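Long-range contact in uncharacterized esterase YxiM (Bacillus subtilis, PDB 2O14), which probably acts as an esterase of the GDSL lipolytic family, though its substrate is not established: residues L274-D283 with S292-L302. Sequence-based numbering, arbitrary orientation.
Sequences LSTPQGRATD and SVNRWYRASIL
G279 and S292 bring the two backbones nearest, 5.2 Å between their CA atoms, and T276 faces R298 at 5.8 Å, so 274-283 and 292-302 run antiparallel. No backbone hydrogen bond joins them; every hydrogen bond between them has a side chain on at least one end. Type I turns at R280-D283 and S292-R295 shape the polar end, and a type I' turn, R295-R298, leads into the helix.

There D283 OD2 accepts three hydrogen bonds. R295 NE reaches its syn side at 2.8 Å, while R295 NH2 bonds OD1, a side-on, two-nitrogen salt bridge with carboxylate and guanidinium planes only 15° apart. S292 OG donates to the anti lone pair of OD2 at 2.7 Å, and R280 N meets that oxygen from above the carboxylate plane, a bond back to the first residue of the turn. With an alanine here in place of the aspartate, the R295 guanidinium would probably lose its countercharge and be freer to swing, and S292 OG and R280 N would lose their shared acceptor. R280 CD lies over one face of the R295 guanidinium, the two guanidinium planes 85° apart.

W296 turns its indole edge to the loop: NE1 donates to Q278 O (2.8 Å), bent at 136° and above the carbonyl plane. P277 CG packs on W296 CB at 3.4 Å, and P277 CD meets I301 CD1 tip to tip. In I301 the CG1 branch lies beside the backbone N and carries CD1 to P277, while CG2, anti to that N, meets T276 CG2 and L274 CB.

The contact ties the end of strand 271-275 and the loop after it to the start of helix 298-307 and the loop before it, within a beta-alpha-beta unit of the SGNH-type parallel sheet. D314, just past strand 311-313, bonds T276 OG1 and pairs with R298; helix 251-266 packs on I301 through F254. R280 bonds T340, which lies in sequence between D339 and H342, two of the probable catalytic residues.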
# COMPACT_ATOMS: atom_id res chain seq x y z
N LEU A 274 7.00 0.23 15.24
CA LEU A 274 8.03 0.93 14.48
C LEU A 274 9.14 -0.04 14.09
O LEU A 274 9.46 -0.96 14.84
CB LEU A 274 8.63 2.07 15.30
CG LEU A 274 7.70 3.20 15.74
CD1 LEU A 274 8.50 4.18 16.59
CD2 LEU A 274 7.10 3.90 14.53
N SER A 275 9.71 0.16 12.91
CA SER A 275 10.79 -0.70 12.43
C SER A 275 11.99 0.11 11.96
O SER A 275 11.84 1.10 11.25
CB SER A 275 10.29 -1.57 11.28
OG SER A 275 11.35 -2.34 10.72
N THR A 276 13.18 -0.31 12.38
CA THR A 276 14.40 0.37 11.95
C THR A 276 14.73 -0.22 10.59
O THR A 276 14.91 -1.43 10.45
CB THR A 276 15.57 0.12 12.94
OG1 THR A 276 15.76 -1.30 13.10
CG2 THR A 276 15.26 0.75 14.29
N PRO A 277 14.80 0.62 9.54
CA PRO A 277 15.11 0.07 8.22
C PRO A 277 16.48 -0.59 8.10
O PRO A 277 17.47 -0.10 8.64
CB PRO A 277 14.94 1.28 7.29
CG PRO A 277 15.19 2.46 8.18
CD PRO A 277 14.53 2.07 9.48
N GLN A 278 16.52 -1.72 7.40
CA GLN A 278 17.78 -2.42 7.20
C GLN A 278 18.73 -1.55 6.39
O GLN A 278 18.30 -0.57 5.77
CB GLN A 278 17.55 -3.75 6.49
CG GLN A 278 16.20 -3.90 5.83
CD GLN A 278 15.98 -2.92 4.71
OE1 GLN A 278 16.83 -2.79 3.82
NE2 GLN A 278 14.85 -2.24 4.73
N GLY A 279 20.02 -1.90 6.41
CA GLY A 279 21.00 -1.12 5.68
C GLY A 279 21.25 -1.56 4.25
O GLY A 279 20.39 -2.19 3.63
N ARG A 280 22.42 -1.21 3.73
CA ARG A 280 22.78 -1.58 2.36
C ARG A 280 23.42 -2.96 2.32
O ARG A 280 24.01 -3.42 3.30
CB ARG A 280 23.75 -0.54 1.78
CG ARG A 280 23.12 0.82 1.50
CD ARG A 280 24.18 1.81 1.03
NE ARG A 280 23.63 3.13 0.73
CZ ARG A 280 22.84 3.41 -0.31
NH1 ARG A 280 22.51 2.45 -1.16
NH2 ARG A 280 22.39 4.64 -0.50
N ALA A 281 23.30 -3.62 1.17
CA ALA A 281 23.85 -4.96 0.98
C ALA A 281 25.37 -5.03 1.17
O ALA A 281 25.92 -6.10 1.42
CB ALA A 281 23.48 -5.48 -0.40
N THR A 282 26.03 -3.89 1.06
CA THR A 282 27.48 -3.83 1.18
C THR A 282 28.02 -3.27 2.50
O THR A 282 29.20 -2.94 2.59
CB THR A 282 28.08 -3.01 0.02
OG1 THR A 282 27.41 -1.74 -0.05
CG2 THR A 282 27.89 -3.74 -1.30
N ASP A 283 27.17 -3.17 3.51
CA ASP A 283 27.60 -2.66 4.81
C ASP A 283 28.33 -3.74 5.63
O ASP A 283 28.02 -3.98 6.80
CB ASP A 283 26.41 -2.13 5.61
CG ASP A 283 25.78 -0.89 4.98
OD1 ASP A 283 26.40 -0.29 4.07
OD2 ASP A 283 24.66 -0.52 5.40
N SER A 292 24.93 -1.62 10.20
CA SER A 292 24.29 -0.42 9.65
C SER A 292 23.60 0.34 10.78
O SER A 292 22.68 1.12 10.54
CB SER A 292 23.25 -0.82 8.60
OG SER A 292 23.77 -1.77 7.68
N VAL A 293 24.07 0.11 12.00
CA VAL A 293 23.49 0.72 13.20
C VAL A 293 23.27 2.24 13.23
O VAL A 293 22.49 2.72 14.04
CB VAL A 293 24.32 0.34 14.46
CG1 VAL A 293 24.27 -1.17 14.66
CG2 VAL A 293 25.76 0.82 14.32
N ASN A 294 23.95 2.98 12.36
CA ASN A 294 23.78 4.44 12.36
C ASN A 294 23.07 4.99 11.13
O ASN A 294 23.02 6.20 10.94
CB ASN A 294 25.14 5.12 12.50
CG ASN A 294 25.89 4.68 13.74
OD1 ASN A 294 25.43 4.87 14.87
ND2 ASN A 294 27.05 4.07 13.54
N ARG A 295 22.52 4.11 10.31
CA ARG A 295 21.83 4.54 9.10
C ARG A 295 20.36 4.87 9.29
O ARG A 295 19.73 4.44 10.26
CB ARG A 295 21.93 3.47 8.01
CG ARG A 295 23.27 3.34 7.31
CD ARG A 295 23.12 2.41 6.13
NE ARG A 295 24.34 2.22 5.37
CZ ARG A 295 24.89 3.12 4.57
NH1 ARG A 295 24.33 4.32 4.41
NH2 ARG A 295 26.01 2.83 3.91
N TRP A 296 19.83 5.64 8.35
CA TRP A 296 18.42 6.01 8.31
C TRP A 296 17.79 6.53 9.61
O TRP A 296 16.68 6.13 9.96
CB TRP A 296 17.63 4.78 7.84
CG TRP A 296 18.37 3.90 6.86
CD1 TRP A 296 18.41 2.53 6.86
CD2 TRP A 296 19.11 4.31 5.70
NE1 TRP A 296 19.11 2.07 5.77
CE2 TRP A 296 19.55 3.14 5.04
CE3 TRP A 296 19.44 5.56 5.14
CZ2 TRP A 296 20.31 3.18 3.86
CZ3 TRP A 296 20.18 5.60 3.96
CH2 TRP A 296 20.61 4.42 3.34
N TYR A 297 18.48 7.43 10.31
CA TYR A 297 17.97 8.00 11.57
C TYR A 297 17.54 6.95 12.60
O TYR A 297 16.64 7.21 13.41
CB TYR A 297 16.78 8.93 11.32
CG TYR A 297 17.08 10.19 10.53
CD1 TYR A 297 18.34 10.79 10.58
CD2 TYR A 297 16.09 10.80 9.76
CE1 TYR A 297 18.60 11.98 9.89
CE2 TYR A 297 16.34 11.98 9.06
CZ TYR A 297 17.59 12.56 9.13
OH TYR A 297 17.83 13.73 8.43
N ARG A 298 18.17 5.78 12.58
CA ARG A 298 17.83 4.71 13.52
C ARG A 298 17.75 5.18 14.96
O ARG A 298 16.87 4.76 15.71
CB ARG A 298 18.85 3.57 13.41
CG ARG A 298 18.68 2.48 14.46
CD ARG A 298 19.38 1.19 14.06
NE ARG A 298 19.30 0.17 15.10
CZ ARG A 298 20.06 0.15 16.19
NH1 ARG A 298 20.96 1.10 16.39
NH2 ARG A 298 19.90 -0.80 17.10
N ALA A 299 18.67 6.06 15.35
CA ALA A 299 18.71 6.57 16.71
C ALA A 299 17.37 7.17 17.16
O ALA A 299 16.90 6.91 18.27
CB ALA A 299 19.82 7.62 16.84
N SER A 300 16.75 7.96 16.28
CA SER A 300 15.47 8.59 16.59
C SER A 300 14.33 7.60 16.66
O SER A 300 13.40 7.77 17.45
CB SER A 300 15.14 9.66 15.53
OG SER A 300 16.05 10.74 15.61
N ILE A 301 14.39 6.56 15.83
CA ILE A 301 13.35 5.54 15.83
C ILE A 301 13.36 4.78 17.16
O ILE A 301 12.30 4.49 17.72
CB ILE A 301 13.56 4.55 14.66
CG1 ILE A 301 13.51 5.30 13.33
CG2 ILE A 301 12.47 3.48 14.67
CD1 ILE A 301 13.83 4.45 12.12
N LEU A 302 14.55 4.47 17.68
CA LEU A 302 14.65 3.76 18.95
C LEU A 302 14.08 4.64 20.07
O LEU A 302 13.29 4.18 20.89
CB LEU A 302 16.12 3.43 19.26
CG LEU A 302 16.87 2.59 18.22
CD1 LEU A 302 18.33 2.50 18.61
CD2 LEU A 302 16.25 1.20 18.13
O HOH W 1 26.18 5.18 1.82